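Long-range contacts in ATP-dependent DNA ligase (Mycobacterium tuberculosis, PDB 6NHX), which seals double-strand DNA breaks in non-homologous end joining together with Ku, using ATP to join a 5'-phosphate to a 3'-hydroxyl: residues 31-36 / 161-166; 91-96 / 290-295; 189-194 / 275-280. The protein carries 1 engineered substitution. All blocks are in the same frame, centred on the assembly; numbering follows the deposited sequence.

Contact 1: 31-36 / 161-166. Engineered in segment 31-36: Met-31 (natural residue Lys). With ATP (adenosine-5'-triphosphate), chain B.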
loop_
_atom_site.group_PDB
_atom_site.type_symbol
_atom_site.label_atom_id
_atom_site.label_comp_id
_atom_site.label_asym_id
_atom_site.label_seq_id
_atom_site.Cartn_x
_atom_site.Cartn_y
_atom_site.Cartn_z
ATOM N N MET A 31 -4.890 1.416 8.230
ATOM C CA MET A 31 -4.381 1.494 6.865
ATOM C C MET A 31 -3.481 0.288 6.610
ATOM O O MET A 31 -2.469 0.113 7.300
ATOM C CB MET A 31 -3.590 2.785 6.669
ATOM C CG MET A 31 -2.952 2.868 5.291
ATOM S SD MET A 31 -1.821 4.264 5.141
ATOM C CE MET A 31 -2.983 5.630 5.187
ATOM N N TRP A 32 -3.841 -0.522 5.610
ATOM C CA TRP A 32 -3.147 -1.772 5.286
ATOM C C TRP A 32 -2.330 -1.595 4.006
ATOM O O TRP A 32 -2.902 -1.355 2.935
ATOM C CB TRP A 32 -4.147 -2.920 5.106
ATOM C CG TRP A 32 -5.229 -2.958 6.152
ATOM C CD1 TRP A 32 -6.589 -2.917 5.935
ATOM C CD2 TRP A 32 -5.048 -3.012 7.572
ATOM N NE1 TRP A 32 -7.262 -2.964 7.143
ATOM C CE2 TRP A 32 -6.336 -2.996 8.162
ATOM C CE3 TRP A 32 -3.916 -3.041 8.411
ATOM C CZ2 TRP A 32 -6.524 -3.054 9.548
ATOM C CZ3 TRP A 32 -4.108 -3.088 9.790
ATOM C CH2 TRP A 32 -5.404 -3.096 10.344
ATOM N N ASP A 33 -1.002 -1.726 4.099
ATOM C CA ASP A 33 -0.174 -1.670 2.893
ATOM C C ASP A 33 -0.330 -2.961 2.098
ATOM O O ASP A 33 -0.094 -4.052 2.621
ATOM C CB ASP A 33 1.302 -1.465 3.247
ATOM C CG ASP A 33 1.692 0.006 3.330
ATOM O OD1 ASP A 33 0.786 0.852 3.460
ATOM O OD2 ASP A 33 2.906 0.323 3.265
ATOM N N GLY A 34 -0.746 -2.847 0.849
ATOM C CA GLY A 34 -0.926 -4.005 -0.008
ATOM C C GLY A 34 -1.392 -3.554 -1.374
ATOM O O GLY A 34 -1.095 -2.421 -1.780
ATOM N N TYR A 35 -2.126 -4.404 -2.082
ATOM C CA TYR A 35 -2.712 -4.048 -3.366
ATOM C C TYR A 35 -4.229 -4.046 -3.219
ATOM O O TYR A 35 -4.809 -5.000 -2.687
ATOM C CB TYR A 35 -2.316 -5.031 -4.469
ATOM C CG TYR A 35 -0.885 -4.981 -4.937
ATOM C CD1 TYR A 35 -0.171 -3.789 -4.995
ATOM C CD2 TYR A 35 -0.254 -6.135 -5.345
ATOM C CE1 TYR A 35 1.148 -3.774 -5.438
ATOM C CE2 TYR A 35 1.045 -6.130 -5.786
ATOM C CZ TYR A 35 1.745 -4.957 -5.831
ATOM O OH TYR A 35 3.045 -5.002 -6.280
ATOM N N ARG A 36 -4.863 -2.986 -3.704
ATOM C CA ARG A 36 -6.312 -2.863 -3.634
ATOM C C ARG A 36 -6.974 -3.838 -4.596
ATOM O O ARG A 36 -6.591 -3.935 -5.766
ATOM C CB ARG A 36 -6.695 -1.436 -4.018
ATOM C CG ARG A 36 -8.162 -1.133 -3.814
ATOM C CD ARG A 36 -8.479 -0.917 -2.350
ATOM N NE ARG A 36 -9.820 -0.384 -2.150
ATOM C CZ ARG A 36 -10.130 0.905 -2.190
ATOM N NH1 ARG A 36 -9.189 1.812 -2.414
ATOM N NH2 ARG A 36 -11.381 1.290 -1.996
ATOM N N GLY A 161 1.775 -0.907 15.276
ATOM C CA GLY A 161 2.741 -0.898 14.198
ATOM C C GLY A 161 2.139 -0.805 12.816
ATOM O O GLY A 161 2.844 -1.036 11.823
ATOM N N TRP A 162 0.874 -0.434 12.713
ATOM C CA TRP A 162 0.239 -0.284 11.418
ATOM C C TRP A 162 0.689 1.010 10.740
ATOM O O TRP A 162 1.273 1.895 11.370
ATOM C CB TRP A 162 -1.283 -0.309 11.587
ATOM C CG TRP A 162 -1.785 -1.615 12.155
ATOM C CD1 TRP A 162 -1.131 -2.814 12.156
ATOM C CD2 TRP A 162 -3.032 -1.834 12.815
ATOM N NE1 TRP A 162 -1.909 -3.770 12.760
ATOM C CE2 TRP A 162 -3.078 -3.191 13.176
ATOM C CE3 TRP A 162 -4.125 -1.016 13.116
ATOM C CZ2 TRP A 162 -4.169 -3.751 13.844
ATOM C CZ3 TRP A 162 -5.211 -1.573 13.778
ATOM C CH2 TRP A 162 -5.225 -2.928 14.127
ATOM N N GLU A 163 0.438 1.102 9.429
ATOM C CA GLU A 163 0.955 2.233 8.653
ATOM C C GLU A 163 0.218 3.531 8.974
ATOM O O GLU A 163 0.802 4.620 8.874
ATOM C CB GLU A 163 0.877 1.928 7.153
ATOM C CG GLU A 163 1.661 2.919 6.269
ATOM C CD GLU A 163 3.184 2.758 6.368
ATOM O OE1 GLU A 163 3.908 3.764 6.206
ATOM O OE2 GLU A 163 3.666 1.637 6.610
ATOM N N GLY A 164 -1.041 3.447 9.376
ATOM C CA GLY A 164 -1.839 4.643 9.571
ATOM C C GLY A 164 -3.292 4.280 9.794
ATOM O O GLY A 164 -3.611 3.171 10.241
ATOM N N VAL A 165 -4.158 5.224 9.462
ATOM C CA VAL A 165 -5.600 5.112 9.651
ATOM C C VAL A 165 -6.301 5.649 8.420
ATOM O O VAL A 165 -5.852 6.628 7.823
ATOM C CB VAL A 165 -6.053 5.865 10.926
ATOM C CG1 VAL A 165 -7.549 6.044 11.000
ATOM C CG2 VAL A 165 -5.524 5.190 12.180
ATOM N N ILE A 166 -7.410 5.021 8.044
ATOM C CA ILE A 166 -8.385 5.588 7.117
ATOM C C ILE A 166 -9.629 5.893 7.927
ATOM O O ILE A 166 -10.248 4.977 8.488
ATOM C CB ILE A 166 -8.749 4.648 5.953
ATOM C CG1 ILE A 166 -7.522 3.888 5.432
ATOM C CG2 ILE A 166 -9.504 5.445 4.861
ATOM C CD1 ILE A 166 -6.624 4.736 4.586
HETATM P PG ATP B . -3.608 6.250 -3.552
HETATM O O1G ATP B . -4.508 6.859 -2.496
HETATM O O2G ATP B . -3.671 6.915 -4.914
HETATM O O3G ATP B . -3.745 4.740 -3.628
HETATM P PB ATP B . -1.001 5.602 -2.389
HETATM O O1B ATP B . 0.276 6.380 -2.196
HETATM O O2B ATP B . -0.993 4.245 -3.057
HETATM O O3B ATP B . -2.085 6.569 -3.088
HETATM P PA ATP B . -1.325 5.892 0.478
HETATM O O1A ATP B . -1.200 7.385 0.463
HETATM O O2A ATP B . -0.244 4.950 0.941
HETATM O O3A ATP B . -1.753 5.437 -0.991
HETATM O "O5'" ATP B . -2.754 5.499 1.128
HETATM C "C5'" ATP B . -3.029 4.154 1.513
HETATM C "C4'" ATP B . -3.501 3.319 0.318
HETATM O "O4'" ATP B . -3.959 2.070 0.834
HETATM C "C3'" ATP B . -4.665 3.930 -0.433
HETATM O "O3'" ATP B . -4.674 3.410 -1.760
HETATM C "C2'" ATP B . -5.829 3.345 0.315
HETATM O "O2'" ATP B . -7.038 3.346 -0.457
HETATM C "C1'" ATP B . -5.359 1.924 0.612
HETATM N N9 ATP B . -5.901 1.410 1.886
HETATM C C8 ATP B . -5.200 0.766 2.853
HETATM N N7 ATP B . -6.016 0.395 3.878
HETATM C C5 ATP B . -7.255 0.797 3.540
HETATM C C6 ATP B . -8.564 0.744 4.175
HETATM N N6 ATP B . -8.706 0.201 5.390
HETATM N N1 ATP B . -9.603 1.276 3.513
HETATM C C2 ATP B . -9.482 1.838 2.305
HETATM N N3 ATP B . -8.307 1.939 1.666
HETATM C C4 ATP B . -7.183 1.459 2.243
HETATM O O HOH W 1 -0.642 -1.451 8.531
#

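Contact 2: 91-96 / 290-295. With ATP (adenosine-5'-triphosphate), chain B.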
loop_
_atom_site.group_PDB
_atom_site.type_symbol
_atom_site.label_atom_id
_atom_site.label_comp_id
_atom_site.label_asym_id
_atom_site.label_seq_id
_atom_site.Cartn_x
_atom_site.Cartn_y
_atom_site.Cartn_z
ATOM N N SER A 91 2.880 -5.813 4.696
ATOM C CA SER A 91 4.112 -5.201 4.204
ATOM C C SER A 91 4.005 -4.991 2.706
ATOM O O SER A 91 3.831 -5.955 1.953
ATOM C CB SER A 91 5.308 -6.111 4.486
ATOM O OG SER A 91 6.448 -5.697 3.734
ATOM N N PHE A 92 4.141 -3.748 2.268
ATOM C CA PHE A 92 4.073 -3.487 0.839
ATOM C C PHE A 92 5.250 -4.120 0.115
ATOM O O PHE A 92 5.070 -4.720 -0.949
ATOM C CB PHE A 92 4.039 -1.979 0.600
ATOM C CG PHE A 92 3.890 -1.606 -0.828
ATOM C CD1 PHE A 92 4.836 -0.808 -1.444
ATOM C CD2 PHE A 92 2.802 -2.053 -1.556
ATOM C CE1 PHE A 92 4.696 -0.454 -2.777
ATOM C CE2 PHE A 92 2.659 -1.709 -2.889
ATOM C CZ PHE A 92 3.609 -0.913 -3.498
ATOM N N SER A 93 6.461 -4.002 0.676
ATOM C CA SER A 93 7.631 -4.552 -0.002
ATOM C C SER A 93 7.555 -6.073 -0.076
ATOM O O SER A 93 7.978 -6.668 -1.072
ATOM C CB SER A 93 8.932 -4.085 0.656
ATOM O OG SER A 93 9.064 -4.554 1.984
ATOM N N GLN A 94 7.011 -6.730 0.958
ATOM C CA GLN A 94 6.877 -8.180 0.863
ATOM C C GLN A 94 5.821 -8.587 -0.152
ATOM O O GLN A 94 5.974 -9.617 -0.820
ATOM C CB GLN A 94 6.629 -8.812 2.234
ATOM C CG GLN A 94 7.816 -8.590 3.158
ATOM C CD GLN A 94 7.809 -9.468 4.384
ATOM O OE1 GLN A 94 7.308 -10.592 4.361
ATOM N NE2 GLN A 94 8.381 -8.960 5.469
ATOM N N MET A 95 4.757 -7.798 -0.293
ATOM C CA MET A 95 3.807 -8.027 -1.371
ATOM C C MET A 95 4.465 -7.836 -2.732
ATOM O O MET A 95 4.362 -8.694 -3.616
ATOM C CB MET A 95 2.600 -7.105 -1.210
ATOM C CG MET A 95 1.701 -7.074 -2.424
ATOM S SD MET A 95 0.973 -8.676 -2.811
ATOM C CE MET A 95 -0.170 -8.867 -1.467
ATOM N N GLN A 96 5.176 -6.719 -2.910
ATOM C CA GLN A 96 5.816 -6.426 -4.186
ATOM C C GLN A 96 6.848 -7.476 -4.567
ATOM O O GLN A 96 7.077 -7.717 -5.759
ATOM C CB GLN A 96 6.493 -5.061 -4.079
ATOM C CG GLN A 96 6.071 -4.087 -5.121
ATOM C CD GLN A 96 6.797 -2.766 -5.001
ATOM O OE1 GLN A 96 7.763 -2.625 -4.240
ATOM N NE2 GLN A 96 6.315 -1.785 -5.733
ATOM N N SER A 290 15.443 6.755 7.924
ATOM C CA SER A 290 14.770 6.334 6.710
ATOM C C SER A 290 14.399 4.859 6.790
ATOM O O SER A 290 15.065 4.058 7.454
ATOM C CB SER A 290 15.665 6.588 5.495
ATOM O OG SER A 290 16.885 5.871 5.608
ATOM N N SER A 291 13.309 4.501 6.116
ATOM C CA SER A 291 12.972 3.099 5.954
ATOM C C SER A 291 12.290 2.915 4.609
ATOM O O SER A 291 11.627 3.821 4.097
ATOM C CB SER A 291 12.091 2.559 7.091
ATOM O OG SER A 291 10.839 3.218 7.141
ATOM N N TRP A 292 12.450 1.721 4.065
ATOM C CA TRP A 292 11.991 1.373 2.729
ATOM C C TRP A 292 10.503 1.051 2.763
ATOM O O TRP A 292 10.077 0.137 3.477
ATOM C CB TRP A 292 12.776 0.128 2.324
ATOM C CG TRP A 292 12.407 -0.501 1.026
ATOM C CD1 TRP A 292 11.822 -1.723 0.843
ATOM C CD2 TRP A 292 12.662 0.020 -0.276
ATOM N NE1 TRP A 292 11.667 -1.977 -0.498
ATOM C CE2 TRP A 292 12.176 -0.921 -1.208
ATOM C CE3 TRP A 292 13.233 1.202 -0.749
ATOM C CZ2 TRP A 292 12.252 -0.719 -2.581
ATOM C CZ3 TRP A 292 13.305 1.401 -2.117
ATOM C CH2 TRP A 292 12.816 0.445 -3.016
ATOM N N ARG A 293 9.699 1.793 2.003
ATOM C CA ARG A 293 8.330 1.330 1.805
ATOM C C ARG A 293 8.219 0.412 0.595
ATOM O O ARG A 293 7.708 -0.706 0.716
ATOM C CB ARG A 293 7.342 2.500 1.741
ATOM C CG ARG A 293 5.911 2.077 2.039
ATOM C CD ARG A 293 4.917 3.108 1.542
ATOM N NE ARG A 293 3.564 2.817 2.009
ATOM C CZ ARG A 293 2.490 3.511 1.651
ATOM N NH1 ARG A 293 2.606 4.537 0.812
ATOM N NH2 ARG A 293 1.301 3.185 2.137
ATOM N N GLY A 294 8.705 0.843 -0.559
ATOM C CA GLY A 294 8.748 -0.006 -1.733
ATOM C C GLY A 294 8.918 0.811 -2.998
ATOM O O GLY A 294 9.013 2.035 -2.967
ATOM N N LEU A 295 8.980 0.097 -4.119
ATOM C CA LEU A 295 9.009 0.744 -5.426
ATOM C C LEU A 295 7.641 1.324 -5.760
ATOM O O LEU A 295 6.602 0.811 -5.333
ATOM C CB LEU A 295 9.421 -0.252 -6.508
ATOM C CG LEU A 295 10.836 -0.831 -6.412
ATOM C CD1 LEU A 295 11.089 -1.789 -7.559
ATOM C CD2 LEU A 295 11.837 0.304 -6.465
HETATM P PG ATP B . -3.608 6.250 -3.552
HETATM O O1G ATP B . -4.508 6.859 -2.496
HETATM O O2G ATP B . -3.671 6.915 -4.914
HETATM O O3G ATP B . -3.745 4.740 -3.628
HETATM P PB ATP B . -1.001 5.602 -2.389
HETATM O O1B ATP B . 0.276 6.380 -2.196
HETATM O O2B ATP B . -0.993 4.245 -3.057
HETATM O O3B ATP B . -2.085 6.569 -3.088
HETATM P PA ATP B . -1.325 5.892 0.478
HETATM O O1A ATP B . -1.200 7.385 0.463
HETATM O O2A ATP B . -0.244 4.950 0.941
HETATM O O3A ATP B . -1.753 5.437 -0.991
HETATM O "O5'" ATP B . -2.754 5.499 1.128
HETATM C "C5'" ATP B . -3.029 4.154 1.513
HETATM C "C4'" ATP B . -3.501 3.319 0.318
HETATM O "O4'" ATP B . -3.959 2.070 0.834
HETATM C "C3'" ATP B . -4.665 3.930 -0.433
HETATM O "O3'" ATP B . -4.674 3.410 -1.760
HETATM C "C2'" ATP B . -5.829 3.345 0.315
HETATM O "O2'" ATP B . -7.038 3.346 -0.457
HETATM C "C1'" ATP B . -5.359 1.924 0.612
HETATM N N9 ATP B . -5.901 1.410 1.886
HETATM C C8 ATP B . -5.200 0.766 2.853
HETATM N N7 ATP B . -6.016 0.395 3.878
HETATM C C5 ATP B . -7.255 0.797 3.540
HETATM C C6 ATP B . -8.564 0.744 4.175
HETATM N N6 ATP B . -8.706 0.201 5.390
HETATM N N1 ATP B . -9.603 1.276 3.513
HETATM C C2 ATP B . -9.482 1.838 2.305
HETATM N N3 ATP B . -8.307 1.939 1.666
HETATM C C4 ATP B . -7.183 1.459 2.243
HETATM O O HOH W 2 7.027 -2.016 2.892
HETATM O O HOH W 3 9.624 -2.588 3.934
#

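Contact 3: 189-194 / 275-280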
loop_
_atom_site.group_PDB
_atom_site.type_symbol
_atom_site.label_atom_id
_atom_site.label_comp_id
_atom_site.label_asym_id
_atom_site.label_seq_id
_atom_site.Cartn_x
_atom_site.Cartn_y
_atom_site.Cartn_z
ATOM N N TRP A 189 4.143 8.030 9.638
ATOM C CA TRP A 189 5.444 8.502 9.182
ATOM C C TRP A 189 5.300 9.471 8.025
ATOM O O TRP A 189 4.519 9.239 7.097
ATOM C CB TRP A 189 6.301 7.335 8.695
ATOM C CG TRP A 189 6.874 6.481 9.771
ATOM C CD1 TRP A 189 6.282 5.399 10.364
ATOM C CD2 TRP A 189 8.158 6.628 10.385
ATOM N NE1 TRP A 189 7.128 4.863 11.313
ATOM C CE2 TRP A 189 8.285 5.602 11.344
ATOM C CE3 TRP A 189 9.218 7.530 10.212
ATOM C CZ2 TRP A 189 9.422 5.454 12.129
ATOM C CZ3 TRP A 189 10.351 7.378 10.994
ATOM C CH2 TRP A 189 10.441 6.347 11.941
ATOM N N ASN A 190 6.100 10.542 8.066
ATOM C CA ASN A 190 6.369 11.298 6.855
ATOM C C ASN A 190 6.918 10.348 5.801
ATOM O O ASN A 190 7.730 9.469 6.105
ATOM C CB ASN A 190 7.446 12.346 7.129
ATOM C CG ASN A 190 6.973 13.449 8.031
ATOM O OD1 ASN A 190 5.800 13.821 8.016
ATOM N ND2 ASN A 190 7.891 13.986 8.827
ATOM N N THR A 191 6.472 10.525 4.559
ATOM C CA THR A 191 6.938 9.727 3.432
ATOM C C THR A 191 7.453 10.650 2.334
ATOM O O THR A 191 6.986 11.783 2.178
ATOM C CB THR A 191 5.822 8.794 2.934
ATOM O OG1 THR A 191 5.461 7.900 3.998
ATOM C CG2 THR A 191 6.266 7.972 1.739
ATOM N N GLN A 192 8.471 10.183 1.613
ATOM C CA GLN A 192 9.083 10.964 0.546
ATOM C C GLN A 192 9.337 10.038 -0.633
ATOM O O GLN A 192 9.877 8.943 -0.454
ATOM C CB GLN A 192 10.407 11.570 1.030
ATOM C CG GLN A 192 11.207 12.324 -0.034
ATOM C CD GLN A 192 10.471 13.530 -0.573
ATOM O OE1 GLN A 192 10.028 14.395 0.196
ATOM N NE2 GLN A 192 10.333 13.604 -1.902
ATOM N N GLU A 193 8.927 10.469 -1.826
ATOM C CA GLU A 193 9.326 9.806 -3.053
ATOM C C GLU A 193 10.773 10.156 -3.371
ATOM O O GLU A 193 11.209 11.313 -3.236
ATOM C CB GLU A 193 8.425 10.240 -4.207
ATOM C CG GLU A 193 6.978 9.822 -4.007
ATOM C CD GLU A 193 6.028 10.566 -4.915
ATOM O OE1 GLU A 193 6.493 11.292 -5.817
ATOM O OE2 GLU A 193 4.804 10.421 -4.718
ATOM N N VAL A 194 11.520 9.145 -3.808
ATOM C CA VAL A 194 12.924 9.311 -4.168
ATOM C C VAL A 194 13.188 8.540 -5.450
ATOM O O VAL A 194 12.426 7.652 -5.832
ATOM C CB VAL A 194 13.888 8.839 -3.056
ATOM C CG1 VAL A 194 13.725 9.673 -1.786
ATOM C CG2 VAL A 194 13.675 7.363 -2.771
ATOM N N GLU A 275 9.375 4.883 -2.537
ATOM C CA GLU A 275 8.881 5.658 -1.414
ATOM C C GLU A 275 9.615 5.222 -0.162
ATOM O O GLU A 275 9.783 4.019 0.076
ATOM C CB GLU A 275 7.381 5.450 -1.223
ATOM C CG GLU A 275 6.557 6.646 -1.624
ATOM C CD GLU A 275 5.077 6.387 -1.488
ATOM O OE1 GLU A 275 4.294 7.353 -1.594
ATOM O OE2 GLU A 275 4.699 5.218 -1.275
ATOM N N VAL A 276 10.065 6.195 0.619
ATOM C CA VAL A 276 10.686 5.904 1.899
ATOM C C VAL A 276 10.005 6.718 2.990
ATOM O O VAL A 276 9.459 7.800 2.746
ATOM C CB VAL A 276 12.206 6.154 1.864
ATOM C CG1 VAL A 276 12.860 5.290 0.775
ATOM C CG2 VAL A 276 12.486 7.603 1.620
ATOM N N ARG A 277 10.023 6.177 4.197
ATOM C CA ARG A 277 9.611 6.904 5.384
ATOM C C ARG A 277 10.831 7.581 5.982
ATOM O O ARG A 277 11.960 7.139 5.791
ATOM C CB ARG A 277 9.047 5.934 6.413
ATOM C CG ARG A 277 7.935 5.028 5.884
ATOM C CD ARG A 277 7.488 4.064 6.959
ATOM N NE ARG A 277 6.708 2.958 6.416
ATOM C CZ ARG A 277 7.240 1.830 5.972
ATOM N NH1 ARG A 277 8.558 1.648 6.002
ATOM N NH2 ARG A 277 6.447 0.885 5.498
ATOM N N TYR A 278 10.598 8.667 6.711
ATOM C CA TYR A 278 11.704 9.387 7.323
ATOM C C TYR A 278 11.148 10.204 8.473
ATOM O O TYR A 278 9.949 10.498 8.531
ATOM C CB TYR A 278 12.426 10.291 6.303
ATOM C CG TYR A 278 11.604 11.488 5.889
ATOM C CD1 TYR A 278 11.808 12.733 6.473
ATOM C CD2 TYR A 278 10.610 11.374 4.924
ATOM C CE1 TYR A 278 11.052 13.816 6.110
ATOM C CE2 TYR A 278 9.843 12.458 4.553
ATOM C CZ TYR A 278 10.068 13.677 5.150
ATOM O OH TYR A 278 9.302 14.755 4.780
ATOM N N SER A 279 12.043 10.592 9.384
ATOM C CA SER A 279 11.639 11.474 10.470
ATOM C C SER A 279 11.706 12.925 10.021
ATOM O O SER A 279 10.687 13.621 9.962
ATOM C CB SER A 279 12.515 11.240 11.703
ATOM O OG SER A 279 13.885 11.369 11.377
ATOM N N GLU A 280 12.902 13.391 9.677
ATOM C CA GLU A 280 13.104 14.767 9.245
ATOM C C GLU A 280 14.248 14.791 8.244
ATOM O O GLU A 280 15.053 13.861 8.169
ATOM C CB GLU A 280 13.460 15.702 10.417
ATOM C CG GLU A 280 12.457 15.737 11.565
ATOM C CD GLU A 280 11.117 16.340 11.168
ATOM O OE1 GLU A 280 11.067 17.081 10.162
ATOM O OE2 GLU A 280 10.113 16.068 11.862
HETATM O O HOH W 4 7.858 10.848 10.284
HETATM O O HOH W 5 8.087 14.155 2.540
#

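Contact 1: 31-36 / 161-166
The ATP pocket of the nucleotidyltransferase domain is framed here by two family motifs: motif I (KxDG), on 31-34, meets motif IV, which opens at Glu-163. Met-31, an engineered residue at the position of the natural lysine, donates its N-H to Gly-164 O at 3.0 Å from well above the carbonyl plane, and a water bridges Met-31 O to Glu-163 N. The Met-31 chain, with CG anti to the backbone N (chi1 176°), runs toward ATP, CG lying near ATP C8 and C5'. Farther out, SD passes between Glu-163 CG and ATP C5', and CE reaches Ile-166 CD1 at 3.8 Å. Trp-32 turns an edge onto Trp-162 in a T-shaped stack, planes 75° apart: Trp-32 CZ3 sits over the centre of the Trp-162 ring, 3.4 Å from its CD2. The carboxylates of Asp-33 and Glu-163, probable manganese ligands judging from a near-identical protein, come within 3.7 Å between Asp-33 OD2 and Glu-163 OE2. Salt bridges from Arg-293 to Asp-33 and from Arg-277 to Glu-163 probably offset their repulsion. Both segments hold the adenine: Ile-166 CG1 lies 3.5 Å from ATP C6, and Trp-32 N donates to ATP N7 across 2.9 Å, almost straight at 173°.

Contact 2: 91-96 / 290-295
Gln-96 lays its carboxamide against the backbone of Leu-295 and takes both polar atoms of that residue, while the two side chains cross at about a right angle. Leu-295 N donates in plane to a lone pair of Gln-96 OE1 at 3.0 Å; Gln-96 NE2 gives a short 2.6 Å bond to Leu-295 O, coming from above the carbonyl plane. This grip fixes the rotation of the amide and goes with an eclipsed first torsion (chi1 -125°). One turn back, Phe-92 presents its ring edge to two carbonyls, CE1 at 3.4 Å from Leu-295 O and CD1 at 3.6 Å from Arg-293 O. Gly-294, without a side chain, lets Phe-92 CD1 approach its CA to 4.0 Å. Arg-293 and Gly-294 together face Glu-275 as a classic beta bulge, in the strand of the C-terminal OB-fold domain that docks on helix 92-96 of the nucleotidyltransferase domain. From the bulge Arg-293 runs out extended, and both NH1 and NH2 donate to ATP O2A, which lies in the guanidinium plane at its edge; NH2 also bridges to Asp-33. Next to Phe-92, Ser-93 CB packs 3.6 Å from Trp-292 NE1, a buried donor with no partner in the model. One water joins Ser-93 N to Arg-293 O, and another links Ser-93 OG to Trp-292 O.

Contact 3: 189-194 / 275-280
Arg-277 pairs with Thr-191 across two antiparallel strands, but its side chain crosses that of Trp-189 at about a right angle. CB starts 3.8 Å from Trp-189 CB, and CG, anti to its own carbonyl carbon (chi1 -53°), passes the same atom. CD then lies over the face of the indole in a CH-pi contact, 4.1 Å from the centroid of the Trp-189 five-membered ring. Beyond it the guanidinium stands steeply to that ring, planes 65° apart; NE forms a salt bridge with Glu-163, and NH1 donates to Ser-291 OG. The sheet's other face carries Tyr-278, whose ring takes Asn-190 CB over one face, offset toward the rim and 3.8 Å from the ring centroid. Asn-190 ND2 donates a hydrogen bond to Ser-279 O at 3.0 Å, which lies nearly in the amide plane of Asn-190. Gln-192 and Val-276 pair reciprocally through their backbones, Gln-192 N reaching Val-276 O at 2.8 Å, and Tyr-278 N also donates to Asn-190 O. On the Arg-277 face, Thr-191 CG2 packs 3.6 Å from Glu-275 CG, while the Glu-275 carboxylate bridges to Arg-293 and Arg-296. Within the antiparallel sheet of the OB-fold domain, strand 273-278 lies between 190-201 and 291-295, and Val-194 and Val-276 both pack on Met-213 of strand 208-217.

Contacts 1 and 2 are buried near the middle of the molecule, and both reach ATP; contact 3 is partly buried, with Asn-190 and Glu-280 exposed at one end. Contact 1 stays within the nucleotidyltransferase domain, contact 2 spans the two domains, and contact 3 holds two strands of the OB-fold sheet, one of which also pairs with strand 291-295 of contact 2. Contact 1 mixes Met-31 packing, a tryptophan pair and two facing carboxylates around ATP; the second relies on direct amide-to-backbone hydrogen bonds, the Phe-92 edge and bridging waters, the third on regular strand pairing. Opposite charges join the two domains across the ATP site, consistent with a closed conformation.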